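Local coordinates for N-terminal acetyltransferase-like protein (Chaetomium thermophilum, PDB 5NNP) that probably serves as the auxiliary, TPR-rich subunit of an N-terminal acetyltransferase A complex, whose role is to acetylate the amino ends of proteins, at residues N40-D45 with L71-K76; D45-K50 with F64-E69; A373-L378 with L394-K399; Q380-Y385 with L390-E395. All blocks are in the same frame, centred on the assembly; numbering follows the deposited sequence.

How the contacts relate
The four contacts fall into two pairs at distant places on one all-helical chain. Contacts 1 and 2 both join helix 44-55 to helix 60-73; their centres are about 8 Å apart, they share Asp-45, and they meet where Ile-73 CD1 lies 3.4 Å from Met-47 SD. Contacts 3 and 4 likewise join helix 369-381 to helix 390-403, with centres again about 8 Å apart and Tyr-396 CE2 3.7 Å from Tyr-382 CE2. Between the pairs, centres are about 70 to 80 Å apart, on opposite sides of the chain's centre. No other protein chain touches any of them, and the carboxymethyl coenzyme A of the crystal forms no part of them.

Contact 1: N40-D45 with L71-K76; sequences NPKHGD and LTIDMK
Lys-42 and Ile-73 meet through their aliphatic parts, at the open end of the pair formed by helix 44-55 and helix 60-73. The extended lysine chain lies aslant against the isoleucine, its CG 4.0 Å from Ile-73 CD1, so that apolar methylenes do the touching while the ammonium end runs on past. Ile-73 uses both branches: CG1, anti to the carbonyl carbon (chi1 -74°), carries CD1 to the lysine, whereas CG2 turns to the backbone and comes 3.6 Å from Lys-42 O. Beta-branching suits this place, since one residue covers a side chain and a carbonyl together. Next along, Gly-44 CA comes 5.6 Å from Asp-74 CA; glycine, with no side chain, probably helps the two backbones come this close. His-43 precedes the helix as its N-cap, with ND1 hydrogen-bonded to Thr-46 N. Farther along, the carboxylates of Asp-45 and Asp-74 lie nearly parallel (7°) and approach through one oxygen each, Asp-45 OD1 being 3.9 Å from Asp-74 OD2. Asp-45 OD1 is also hydrogen-bonded to Ser-77 OG. Two like charges this close probably repel, and the serine hydroxyl is likely to ease the cost on the Asp-45 side.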
loop_
_atom_site.group_PDB
_atom_site.type_symbol
_atom_site.label_atom_id
_atom_site.label_comp_id
_atom_site.label_asym_id
_atom_site.label_seq_id
_atom_site.Cartn_x
_atom_site.Cartn_y
_atom_site.Cartn_z
ATOM N N ASN A 40 8.992 -13.303 52.078
ATOM C CA ASN A 40 9.885 -13.995 51.160
ATOM C C ASN A 40 10.328 -13.055 50.039
ATOM O O ASN A 40 9.819 -13.137 48.920
ATOM C CB ASN A 40 9.194 -15.234 50.586
ATOM C CG ASN A 40 10.176 -16.256 50.034
ATOM O OD1 ASN A 40 11.267 -15.914 49.569
ATOM N ND2 ASN A 40 9.789 -17.525 50.087
ATOM N N PRO A 41 11.281 -12.154 50.340
ATOM C CA PRO A 41 11.673 -11.067 49.431
ATOM C C PRO A 41 12.374 -11.529 48.151
ATOM O O PRO A 41 12.421 -10.766 47.190
ATOM C CB PRO A 41 12.615 -10.216 50.290
ATOM C CG PRO A 41 13.133 -11.140 51.315
ATOM C CD PRO A 41 12.026 -12.107 51.608
ATOM N N LYS A 42 12.909 -12.745 48.133
ATOM C CA LYS A 42 13.448 -13.300 46.896
ATOM C C LYS A 42 12.510 -14.355 46.316
ATOM O O LYS A 42 12.938 -15.458 45.964
ATOM C CB LYS A 42 14.837 -13.903 47.112
ATOM C CG LYS A 42 15.960 -12.888 47.239
ATOM C CD LYS A 42 17.292 -13.502 46.810
ATOM C CE LYS A 42 18.403 -12.462 46.772
ATOM N NZ LYS A 42 19.596 -12.950 46.025
ATOM N N HIS A 43 11.228 -14.019 46.225
ATOM C CA HIS A 43 10.296 -14.873 45.506
ATOM C C HIS A 43 10.114 -14.331 44.098
ATOM O O HIS A 43 9.371 -13.376 43.881
ATOM C CB HIS A 43 8.948 -14.970 46.221
ATOM C CG HIS A 43 8.085 -16.077 45.705
ATOM N ND1 HIS A 43 7.294 -15.943 44.587
ATOM C CD2 HIS A 43 7.913 -17.348 46.136
ATOM C CE1 HIS A 43 6.664 -17.081 44.356
ATOM N NE2 HIS A 43 7.020 -17.948 45.284
ATOM N N GLY A 44 10.805 -14.955 43.151
ATOM C CA GLY A 44 10.807 -14.530 41.761
ATOM C C GLY A 44 9.456 -14.389 41.083
ATOM O O GLY A 44 9.191 -13.381 40.433
ATOM N N ASP A 45 8.600 -15.399 41.220
ATOM C CA ASP A 45 7.303 -15.371 40.556
ATOM C C ASP A 45 6.508 -14.142 40.963
ATOM O O ASP A 45 5.838 -13.529 40.134
ATOM C CB ASP A 45 6.511 -16.638 40.864
ATOM C CG ASP A 45 7.101 -17.863 40.205
ATOM O OD1 ASP A 45 8.253 -17.774 39.739
ATOM O OD2 ASP A 45 6.420 -18.909 40.160
ATOM N N LEU A 71 14.143 -12.768 37.127
ATOM C CA LEU A 71 14.581 -13.943 36.401
ATOM C C LEU A 71 16.046 -14.256 36.732
ATOM O O LEU A 71 16.527 -15.344 36.447
ATOM C CB LEU A 71 14.352 -13.766 34.895
ATOM C CG LEU A 71 15.002 -12.605 34.163
ATOM C CD1 LEU A 71 16.456 -12.936 33.944
ATOM C CD2 LEU A 71 14.275 -12.360 32.844
ATOM N N THR A 72 16.743 -13.322 37.367
ATOM C CA THR A 72 18.054 -13.637 37.910
ATOM C C THR A 72 17.892 -14.573 39.108
ATOM O O THR A 72 18.600 -15.564 39.249
ATOM C CB THR A 72 18.822 -12.370 38.353
ATOM O OG1 THR A 72 19.119 -11.556 37.212
ATOM C CG2 THR A 72 20.118 -12.744 39.046
ATOM N N ILE A 73 16.945 -14.241 39.971
ATOM C CA ILE A 73 16.720 -15.001 41.185
ATOM C C ILE A 73 16.239 -16.403 40.877
ATOM O O ILE A 73 16.693 -17.371 41.491
ATOM C CB ILE A 73 15.704 -14.301 42.085
ATOM C CG1 ILE A 73 16.372 -13.091 42.737
ATOM C CG2 ILE A 73 15.173 -15.269 43.126
ATOM C CD1 ILE A 73 15.426 -12.146 43.393
ATOM N N ASP A 74 15.318 -16.503 39.925
ATOM C CA ASP A 74 14.735 -17.781 39.546
ATOM C C ASP A 74 14.815 -17.964 38.036
ATOM O O ASP A 74 13.850 -17.686 37.310
ATOM C CB ASP A 74 13.287 -17.875 40.025
ATOM C CG ASP A 74 12.742 -19.285 39.944
ATOM O OD1 ASP A 74 13.400 -20.147 39.317
ATOM O OD2 ASP A 74 11.654 -19.534 40.509
ATOM N N MET A 75 15.966 -18.441 37.568
ATOM C CA MET A 75 16.253 -18.460 36.135
ATOM C C MET A 75 15.504 -19.583 35.427
ATOM O O MET A 75 15.380 -19.575 34.203
ATOM C CB MET A 75 17.757 -18.594 35.883
ATOM C CG MET A 75 18.610 -17.602 36.665
ATOM S SD MET A 75 20.389 -17.913 36.492
ATOM C CE MET A 75 20.536 -17.785 34.705
ATOM N N LYS A 76 14.996 -20.533 36.206
ATOM C CA LYS A 76 14.280 -21.673 35.654
ATOM C C LYS A 76 12.744 -21.540 35.797
ATOM O O LYS A 76 12.012 -22.507 35.585
ATOM C CB LYS A 76 14.772 -22.971 36.317
ATOM C CG LYS A 76 16.238 -23.306 36.017
ATOM C CD LYS A 76 16.698 -24.590 36.731
ATOM C CE LYS A 76 18.097 -25.037 36.272
ATOM N NZ LYS A 76 18.616 -26.240 36.995
#

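Contact 2: D45-K50 with F64-E69; sequences DTMSMK and FALAKE
Met-47 and Leu-66 pack together where helices 44-55 and 60-73 run side by side as an antiparallel hairpin of the tetratricopeptide-repeat kind, their local axes 8.3 Å apart and 161° between directions. Met-47 comes first along the segment. Its flexible, unbranched thioether can bend to reach two neighbours: the turn at the last torsion (chi3 58°) lays CE 3.5 Å from Leu-66 CD1 and beside Glu-69 CG. Its carbonyl is in van der Waals contact as well, Met-47 O sitting 3.4 Å from Leu-66 CD2. Leu-66, with CG anti to its own amide nitrogen (chi1 180°), reaches straight across and sets CD2 against this carbonyl while CD1 goes to the methionine side chain. Ser-48, small and polar, lies on another side of the helix and is also hydrogen-bonded to Gly-44 O. A water joins the helices there, 2.8 Å from Ser-48 OG and donating to Ala-67 O at 2.9 Å. One turn on from Met-47, Lys-50 stretches past at about a right angle to the leucine; its length lets the methylenes pack here while NZ makes a salt bridge with Glu-34. Were Leu-66 an alanine, both methyls would go, and Met-47 CE and the Lys-50 methylenes would probably face a gap between the helices. Among those methylenes, Lys-50 CG lies 3.8 Å from Leu-66 CD2.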
loop_
_atom_site.group_PDB
_atom_site.type_symbol
_atom_site.label_atom_id
_atom_site.label_comp_id
_atom_site.label_asym_id
_atom_site.label_seq_id
_atom_site.Cartn_x
_atom_site.Cartn_y
_atom_site.Cartn_z
ATOM N N ASP A 45 8.600 -15.399 41.220
ATOM C CA ASP A 45 7.303 -15.371 40.556
ATOM C C ASP A 45 6.508 -14.142 40.963
ATOM O O ASP A 45 5.838 -13.529 40.134
ATOM C CB ASP A 45 6.511 -16.638 40.864
ATOM C CG ASP A 45 7.101 -17.863 40.205
ATOM O OD1 ASP A 45 8.253 -17.774 39.739
ATOM O OD2 ASP A 45 6.420 -18.909 40.160
ATOM N N THR A 46 6.602 -13.770 42.236
ATOM C CA THR A 46 5.892 -12.602 42.733
ATOM C C THR A 46 6.505 -11.297 42.209
ATOM O O THR A 46 5.783 -10.358 41.869
ATOM C CB THR A 46 5.862 -12.590 44.274
ATOM O OG1 THR A 46 5.156 -13.746 44.742
ATOM C CG2 THR A 46 5.162 -11.337 44.794
ATOM N N MET A 47 7.831 -11.238 42.133
ATOM C CA MET A 47 8.492 -10.032 41.658
ATOM C C MET A 47 8.082 -9.743 40.218
ATOM O O MET A 47 7.832 -8.589 39.859
ATOM C CB MET A 47 10.009 -10.164 41.765
ATOM C CG MET A 47 10.510 -10.539 43.141
ATOM S SD MET A 47 12.304 -10.732 43.150
ATOM C CE MET A 47 12.814 -9.117 42.577
ATOM N N SER A 48 8.013 -10.801 39.406
ATOM C CA SER A 48 7.576 -10.703 38.011
ATOM C C SER A 48 6.140 -10.202 37.894
ATOM O O SER A 48 5.841 -9.375 37.039
ATOM C CB SER A 48 7.694 -12.060 37.306
ATOM O OG SER A 48 9.028 -12.527 37.291
ATOM N N MET A 49 5.256 -10.723 38.740
ATOM C CA MET A 49 3.857 -10.303 38.743
ATOM C C MET A 49 3.726 -8.838 39.112
ATOM O O MET A 49 2.826 -8.146 38.646
ATOM C CB MET A 49 3.041 -11.158 39.707
ATOM C CG MET A 49 2.811 -12.569 39.219
ATOM S SD MET A 49 2.075 -12.555 37.579
ATOM C CE MET A 49 0.645 -11.517 37.869
ATOM N N LYS A 50 4.634 -8.372 39.960
ATOM C CA LYS A 50 4.668 -6.971 40.350
ATOM C C LYS A 50 5.221 -6.125 39.208
ATOM O O LYS A 50 4.804 -4.981 39.014
ATOM C CB LYS A 50 5.507 -6.796 41.616
ATOM C CG LYS A 50 5.698 -5.361 42.060
ATOM C CD LYS A 50 6.592 -5.304 43.291
ATOM C CE LYS A 50 6.815 -3.873 43.771
ATOM N NZ LYS A 50 7.666 -3.817 44.994
ATOM N N PHE A 64 11.141 -3.155 34.002
ATOM C CA PHE A 64 12.194 -3.920 33.336
ATOM C C PHE A 64 13.331 -4.268 34.276
ATOM O O PHE A 64 13.863 -5.377 34.234
ATOM C CB PHE A 64 12.749 -3.159 32.127
ATOM C CG PHE A 64 12.206 -3.642 30.825
ATOM C CD1 PHE A 64 12.657 -4.828 30.278
ATOM C CD2 PHE A 64 11.219 -2.926 30.159
ATOM C CE1 PHE A 64 12.143 -5.288 29.078
ATOM C CE2 PHE A 64 10.699 -3.375 28.956
ATOM C CZ PHE A 64 11.157 -4.557 28.415
ATOM N N ALA A 65 13.719 -3.315 35.112
ATOM C CA ALA A 65 14.754 -3.568 36.104
ATOM C C ALA A 65 14.306 -4.687 37.037
ATOM O O ALA A 65 15.087 -5.584 37.366
ATOM C CB ALA A 65 15.063 -2.309 36.887
ATOM N N LEU A 66 13.033 -4.637 37.434
ATOM C CA LEU A 66 12.467 -5.605 38.370
ATOM C C LEU A 66 12.290 -6.987 37.748
ATOM O O LEU A 66 12.704 -7.983 38.330
ATOM C CB LEU A 66 11.124 -5.112 38.914
ATOM C CG LEU A 66 10.433 -6.050 39.907
ATOM C CD1 LEU A 66 11.305 -6.304 41.117
ATOM C CD2 LEU A 66 9.094 -5.506 40.324
ATOM N N ALA A 67 11.662 -7.043 36.576
ATOM C CA ALA A 67 11.490 -8.304 35.866
ATOM C C ALA A 67 12.840 -8.982 35.667
ATOM O O ALA A 67 12.992 -10.180 35.907
ATOM C CB ALA A 67 10.813 -8.074 34.546
ATOM N N LYS A 68 13.826 -8.189 35.266
ATOM C CA LYS A 68 15.165 -8.683 34.976
ATOM C C LYS A 68 15.845 -9.227 36.240
ATOM O O LYS A 68 16.518 -10.267 36.216
ATOM C CB LYS A 68 15.990 -7.560 34.336
ATOM C CG LYS A 68 17.376 -7.954 33.877
ATOM C CD LYS A 68 17.743 -7.223 32.595
ATOM C CE LYS A 68 18.185 -5.797 32.868
ATOM N NZ LYS A 68 18.473 -5.095 31.591
ATOM N N GLU A 69 15.653 -8.515 37.346
ATOM C CA GLU A 69 16.106 -8.971 38.654
ATOM C C GLU A 69 15.440 -10.299 39.050
ATOM O O GLU A 69 16.056 -11.141 39.704
ATOM C CB GLU A 69 15.811 -7.899 39.713
ATOM C CG GLU A 69 16.400 -8.195 41.063
ATOM C CD GLU A 69 17.906 -8.345 40.995
ATOM O OE1 GLU A 69 18.556 -7.457 40.400
ATOM O OE2 GLU A 69 18.435 -9.350 41.523
HETATM O O HOH W 1 10.452 -11.362 35.133
#

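Contact 3: A373-L378 with L394-K399; sequences AALYYL and LEYVEK
Tyr-396 presents one face of its ring to Leu-378 and an edge to Leu-375, filling the groove between helices 369-381 and 390-403, which run antiparallel at 156° with local axes 8.0 Å apart. It is the first residue of the 394-399 segment to touch the other helix. With CG anti to the carbonyl carbon (chi1 -78°), the ring stands across the gap, and Leu-378 CB lies over its centre, 3.6 Å from the Tyr-396 ring centroid and 9° off the normal, a CH-pi contact. Leu-378 CD1 continues over the rim, 3.5 Å from Tyr-396 CE1. Leu-375 arrives near the ring plane instead, CD2 4.2 Å from Tyr-396 CD1. A flat aromatic fits because leucine carbons can meet it from above and from the side, while the hydroxyl reaches weak hydrogen bonds with Glu-347 and Arg-392. Val-397 follows and turns to another neighbour. Lys-399 ends the series: its CB meets Leu-375 CD1 at 4.0 Å and the rest of its chain leads away, so a charged residue is tolerated at the margin. In this all-helical array, helix 336-352 packs on Leu-375 and Leu-378, and helix 408-421 receives Val-397, which leaves the pair sandwiched in the stack.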
loop_
_atom_site.group_PDB
_atom_site.type_symbol
_atom_site.label_atom_id
_atom_site.label_comp_id
_atom_site.label_asym_id
_atom_site.label_seq_id
_atom_site.Cartn_x
_atom_site.Cartn_y
_atom_site.Cartn_z
ATOM N N ALA A 373 -16.570 21.897 -22.677
ATOM C CA ALA A 373 -15.721 20.712 -22.578
ATOM C C ALA A 373 -14.552 20.753 -23.577
ATOM O O ALA A 373 -13.440 20.348 -23.246
ATOM C CB ALA A 373 -16.568 19.426 -22.764
ATOM N N ALA A 374 -14.793 21.256 -24.783
ATOM C CA ALA A 374 -13.722 21.404 -25.766
ATOM C C ALA A 374 -12.772 22.531 -25.382
ATOM O O ALA A 374 -11.565 22.398 -25.526
ATOM C CB ALA A 374 -14.296 21.654 -27.156
ATOM N N LEU A 375 -13.308 23.649 -24.908
ATOM C CA LEU A 375 -12.447 24.761 -24.522
ATOM C C LEU A 375 -11.585 24.325 -23.340
ATOM O O LEU A 375 -10.398 24.640 -23.265
ATOM C CB LEU A 375 -13.267 26.016 -24.177
ATOM C CG LEU A 375 -13.986 26.750 -25.323
ATOM C CD1 LEU A 375 -14.893 27.835 -24.764
ATOM C CD2 LEU A 375 -13.003 27.363 -26.326
ATOM N N TYR A 376 -12.189 23.578 -22.425
ATOM C CA TYR A 376 -11.474 23.053 -21.266
ATOM C C TYR A 376 -10.406 22.040 -21.656
ATOM O O TYR A 376 -9.354 21.964 -21.011
ATOM C CB TYR A 376 -12.449 22.405 -20.286
ATOM C CG TYR A 376 -11.792 21.935 -19.014
ATOM C CD1 TYR A 376 -11.147 22.828 -18.174
ATOM C CD2 TYR A 376 -11.829 20.601 -18.643
ATOM C CE1 TYR A 376 -10.552 22.404 -17.003
ATOM C CE2 TYR A 376 -11.230 20.169 -17.475
ATOM C CZ TYR A 376 -10.595 21.075 -16.661
ATOM O OH TYR A 376 -10.003 20.650 -15.498
ATOM N N TYR A 377 -10.681 21.248 -22.694
ATOM C CA TYR A 377 -9.694 20.285 -23.181
ATOM C C TYR A 377 -8.492 21.042 -23.725
ATOM O O TYR A 377 -7.335 20.674 -23.483
ATOM C CB TYR A 377 -10.263 19.370 -24.269
ATOM C CG TYR A 377 -9.263 18.335 -24.760
ATOM C CD1 TYR A 377 -8.283 18.662 -25.703
ATOM C CD2 TYR A 377 -9.295 17.032 -24.284
ATOM C CE1 TYR A 377 -7.373 17.714 -26.149
ATOM C CE2 TYR A 377 -8.397 16.086 -24.719
ATOM C CZ TYR A 377 -7.437 16.429 -25.649
ATOM O OH TYR A 377 -6.545 15.466 -26.077
ATOM N N LEU A 378 -8.776 22.096 -24.474
ATOM C CA LEU A 378 -7.713 22.870 -25.074
ATOM C C LEU A 378 -6.906 23.590 -23.995
ATOM O O LEU A 378 -5.694 23.757 -24.129
ATOM C CB LEU A 378 -8.281 23.853 -26.088
ATOM C CG LEU A 378 -8.688 23.197 -27.405
ATOM C CD1 LEU A 378 -9.657 24.074 -28.177
ATOM C CD2 LEU A 378 -7.446 22.885 -28.229
ATOM N N LEU A 394 -4.096 29.938 -20.928
ATOM C CA LEU A 394 -4.824 30.972 -20.208
ATOM C C LEU A 394 -6.034 31.449 -20.989
ATOM O O LEU A 394 -7.129 31.556 -20.431
ATOM C CB LEU A 394 -3.915 32.159 -19.918
ATOM C CG LEU A 394 -3.709 32.482 -18.442
ATOM C CD1 LEU A 394 -3.067 33.841 -18.287
ATOM C CD2 LEU A 394 -5.017 32.391 -17.672
ATOM N N GLU A 395 -5.829 31.750 -22.274
ATOM C CA GLU A 395 -6.913 32.228 -23.126
ATOM C C GLU A 395 -8.065 31.240 -23.149
ATOM O O GLU A 395 -9.218 31.636 -22.988
ATOM C CB GLU A 395 -6.435 32.471 -24.554
ATOM C CG GLU A 395 -5.266 33.404 -24.662
ATOM C CD GLU A 395 -4.622 33.348 -26.033
ATOM O OE1 GLU A 395 -5.053 32.510 -26.857
ATOM O OE2 GLU A 395 -3.687 34.138 -26.284
ATOM N N TYR A 396 -7.747 29.961 -23.357
ATOM C CA TYR A 396 -8.770 28.926 -23.453
ATOM C C TYR A 396 -9.539 28.738 -22.147
ATOM O O TYR A 396 -10.758 28.546 -22.166
ATOM C CB TYR A 396 -8.162 27.591 -23.874
ATOM C CG TYR A 396 -7.843 27.481 -25.346
ATOM C CD1 TYR A 396 -8.847 27.513 -26.301
ATOM C CD2 TYR A 396 -6.542 27.318 -25.777
ATOM C CE1 TYR A 396 -8.551 27.402 -27.655
ATOM C CE2 TYR A 396 -6.239 27.211 -27.113
ATOM C CZ TYR A 396 -7.242 27.251 -28.049
ATOM O OH TYR A 396 -6.927 27.130 -29.380
ATOM N N VAL A 397 -8.844 28.787 -21.015
ATOM C CA VAL A 397 -9.534 28.601 -19.748
ATOM C C VAL A 397 -10.433 29.799 -19.455
ATOM O O VAL A 397 -11.522 29.638 -18.908
ATOM C CB VAL A 397 -8.562 28.377 -18.571
ATOM C CG1 VAL A 397 -9.302 28.309 -17.251
ATOM C CG2 VAL A 397 -7.784 27.096 -18.778
ATOM N N GLU A 398 -9.985 30.992 -19.820
ATOM C CA GLU A 398 -10.789 32.192 -19.617
ATOM C C GLU A 398 -12.072 32.180 -20.457
ATOM O O GLU A 398 -13.124 32.644 -20.000
ATOM C CB GLU A 398 -9.980 33.461 -19.935
ATOM C CG GLU A 398 -9.042 33.914 -18.822
ATOM C CD GLU A 398 -9.764 34.222 -17.508
ATOM O OE1 GLU A 398 -9.073 34.396 -16.488
ATOM O OE2 GLU A 398 -11.016 34.299 -17.485
ATOM N N LYS A 399 -11.982 31.663 -21.678
ATOM C CA LYS A 399 -13.153 31.557 -22.532
ATOM C C LYS A 399 -14.125 30.547 -21.951
ATOM O O LYS A 399 -15.336 30.732 -22.015
ATOM C CB LYS A 399 -12.767 31.160 -23.957
ATOM C CG LYS A 399 -12.136 32.283 -24.766
ATOM C CD LYS A 399 -12.287 32.037 -26.245
ATOM C CE LYS A 399 -11.492 33.033 -27.080
ATOM N NZ LYS A 399 -10.070 32.615 -27.211
#

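Contact 4: Q380-Y385 with L390-E395; sequences QHYNYY and LTRALE
Tyr-382 reaches across to Ala-393 and Arg-392, near the end of helix 369-381 and close to the start of helix 390-403. Its CB lies 3.8 Å from Ala-393 CB; alanine suits this spot because its single methyl lets the backbones approach, with Tyr-382 CA 4.9 Å from Ala-393 CA. From there CG, anti to the carbonyl carbon (chi1 -70°), sends the ring out against the Arg-392 guanidinium, face to face. Tyr-382 CE1 is 3.9 Å from Arg-392 NH1, and Tyr-382 CE2 is as far from Arg-392 NH2. The overlap is closest for the ring at Tyr-382 CZ, 3.6 Å from Arg-392 CZ. The guanidinium thus stacks on the ring with planes 27° apart, an off-centre cation-pi contact displaced toward the phenol end. The tip, Tyr-382 OH, lies over the guanidinium face, 3.2 Å from Arg-392 NH2 but badly angled for a hydrogen bond. His-381 CD2 sits over the centre of the opposite ring face, so the ring lies between the guanidinium and the imidazole CD2. A leucine in place of Tyr-382 would probably leave the Arg-392 guanidinium without its flat support, freer to swing. Nearby, Asn-383 OD1 touches Leu-390 CD2 at 3.4 Å while hydrogen-bonded to His-420. The whole is a short loop joining the two antiparallel helices, consistent with the tetratricopeptide repeat predicted here.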
loop_
_atom_site.group_PDB
_atom_site.type_symbol
_atom_site.label_atom_id
_atom_site.label_comp_id
_atom_site.label_asym_id
_atom_site.label_seq_id
_atom_site.Cartn_x
_atom_site.Cartn_y
_atom_site.Cartn_z
ATOM N N GLN A 380 -6.255 22.539 -21.036
ATOM C CA GLN A 380 -5.389 21.561 -20.419
ATOM C C GLN A 380 -4.292 21.099 -21.361
ATOM O O GLN A 380 -3.163 20.877 -20.933
ATOM C CB GLN A 380 -6.217 20.381 -19.923
ATOM C CG GLN A 380 -6.942 20.731 -18.658
ATOM C CD GLN A 380 -7.696 19.578 -18.103
ATOM O OE1 GLN A 380 -8.634 19.067 -18.724
ATOM N NE2 GLN A 380 -7.295 19.142 -16.925
ATOM N N HIS A 381 -4.631 20.964 -22.639
ATOM C CA HIS A 381 -3.651 20.607 -23.662
ATOM C C HIS A 381 -2.435 21.517 -23.577
ATOM O O HIS A 381 -1.302 21.058 -23.470
ATOM C CB HIS A 381 -4.278 20.698 -25.059
ATOM C CG HIS A 381 -3.348 20.328 -26.177
ATOM N ND1 HIS A 381 -3.307 19.062 -26.727
ATOM C CD2 HIS A 381 -2.444 21.066 -26.866
ATOM C CE1 HIS A 381 -2.411 19.034 -27.695
ATOM N NE2 HIS A 381 -1.871 20.235 -27.798
ATOM N N TYR A 382 -2.687 22.816 -23.608
ATOM C CA TYR A 382 -1.621 23.790 -23.658
ATOM C C TYR A 382 -1.046 24.107 -22.285
ATOM O O TYR A 382 -0.110 24.891 -22.160
ATOM C CB TYR A 382 -2.131 25.042 -24.343
ATOM C CG TYR A 382 -2.349 24.796 -25.805
ATOM C CD1 TYR A 382 -1.265 24.675 -26.675
ATOM C CD2 TYR A 382 -3.623 24.657 -26.319
ATOM C CE1 TYR A 382 -1.449 24.438 -28.022
ATOM C CE2 TYR A 382 -3.819 24.422 -27.661
ATOM C CZ TYR A 382 -2.728 24.310 -28.509
ATOM O OH TYR A 382 -2.928 24.073 -29.846
ATOM N N ASN A 383 -1.597 23.473 -21.256
ATOM C CA ASN A 383 -1.013 23.557 -19.927
ATOM C C ASN A 383 -0.076 22.367 -19.686
ATOM O O ASN A 383 0.847 22.429 -18.872
ATOM C CB ASN A 383 -2.108 23.599 -18.876
ATOM C CG ASN A 383 -1.602 24.064 -17.534
ATOM O OD1 ASN A 383 -0.625 24.820 -17.449
ATOM N ND2 ASN A 383 -2.256 23.609 -16.471
ATOM N N TYR A 384 -0.318 21.289 -20.420
ATOM C CA TYR A 384 0.446 20.059 -20.282
ATOM C C TYR A 384 1.894 20.259 -20.758
ATOM O O TYR A 384 2.150 20.929 -21.763
ATOM C CB TYR A 384 -0.241 18.934 -21.064
ATOM C CG TYR A 384 0.235 17.550 -20.711
ATOM C CD1 TYR A 384 0.091 17.055 -19.423
ATOM C CD2 TYR A 384 0.810 16.729 -21.664
ATOM C CE1 TYR A 384 0.520 15.783 -19.092
ATOM C CE2 TYR A 384 1.237 15.458 -21.343
ATOM C CZ TYR A 384 1.090 14.992 -20.055
ATOM O OH TYR A 384 1.514 13.729 -19.730
ATOM N N TYR A 385 2.840 19.676 -20.034
ATOM C CA TYR A 385 4.243 19.989 -20.252
ATOM C C TYR A 385 4.740 19.482 -21.605
ATOM O O TYR A 385 5.752 19.951 -22.135
ATOM C CB TYR A 385 5.087 19.406 -19.115
ATOM C CG TYR A 385 5.264 17.908 -19.176
ATOM C CD1 TYR A 385 4.343 17.054 -18.581
ATOM C CD2 TYR A 385 6.366 17.345 -19.822
ATOM C CE1 TYR A 385 4.511 15.679 -18.635
ATOM C CE2 TYR A 385 6.546 15.973 -19.883
ATOM C CZ TYR A 385 5.617 15.145 -19.290
ATOM O OH TYR A 385 5.792 13.780 -19.352
ATOM N N LEU A 390 1.585 28.301 -22.143
ATOM C CA LEU A 390 0.820 28.801 -21.013
ATOM C C LEU A 390 -0.040 30.002 -21.382
ATOM O O LEU A 390 -1.085 30.236 -20.775
ATOM C CB LEU A 390 1.754 29.155 -19.859
ATOM C CG LEU A 390 2.564 27.974 -19.328
ATOM C CD1 LEU A 390 3.340 28.389 -18.098
ATOM C CD2 LEU A 390 1.657 26.792 -19.021
ATOM N N THR A 391 0.382 30.758 -22.385
ATOM C CA THR A 391 -0.398 31.919 -22.776
ATOM C C THR A 391 -1.713 31.482 -23.414
ATOM O O THR A 391 -2.788 31.958 -23.041
ATOM C CB THR A 391 0.369 32.816 -23.741
ATOM O OG1 THR A 391 1.485 33.406 -23.057
ATOM C CG2 THR A 391 -0.551 33.901 -24.256
ATOM N N ARG A 392 -1.619 30.562 -24.365
ATOM C CA ARG A 392 -2.797 30.031 -25.028
ATOM C C ARG A 392 -3.677 29.274 -24.051
ATOM O O ARG A 392 -4.909 29.276 -24.171
ATOM C CB ARG A 392 -2.394 29.122 -26.188
ATOM C CG ARG A 392 -1.626 29.846 -27.263
ATOM C CD ARG A 392 -1.377 28.975 -28.476
ATOM N NE ARG A 392 -2.601 28.396 -29.006
ATOM C CZ ARG A 392 -2.633 27.599 -30.066
ATOM N NH1 ARG A 392 -1.508 27.306 -30.706
ATOM N NH2 ARG A 392 -3.784 27.099 -30.490
ATOM N N ALA A 393 -3.049 28.616 -23.085
ATOM C CA ALA A 393 -3.811 27.854 -22.124
ATOM C C ALA A 393 -4.683 28.814 -21.317
ATOM O O ALA A 393 -5.861 28.552 -21.071
ATOM C CB ALA A 393 -2.883 27.038 -21.210
ATOM N N LEU A 394 -4.096 29.938 -20.928
ATOM C CA LEU A 394 -4.824 30.972 -20.208
ATOM C C LEU A 394 -6.034 31.449 -20.989
ATOM O O LEU A 394 -7.129 31.556 -20.431
ATOM C CB LEU A 394 -3.915 32.159 -19.918
ATOM C CG LEU A 394 -3.709 32.482 -18.442
ATOM C CD1 LEU A 394 -3.067 33.841 -18.287
ATOM C CD2 LEU A 394 -5.017 32.391 -17.672
ATOM N N GLU A 395 -5.829 31.750 -22.274
ATOM C CA GLU A 395 -6.913 32.228 -23.126
ATOM C C GLU A 395 -8.065 31.240 -23.149
ATOM O O GLU A 395 -9.218 31.636 -22.988
ATOM C CB GLU A 395 -6.435 32.471 -24.554
ATOM C CG GLU A 395 -5.266 33.404 -24.662
ATOM C CD GLU A 395 -4.622 33.348 -26.033
ATOM O OE1 GLU A 395 -5.053 32.510 -26.857
ATOM O OE2 GLU A 395 -3.687 34.138 -26.284
#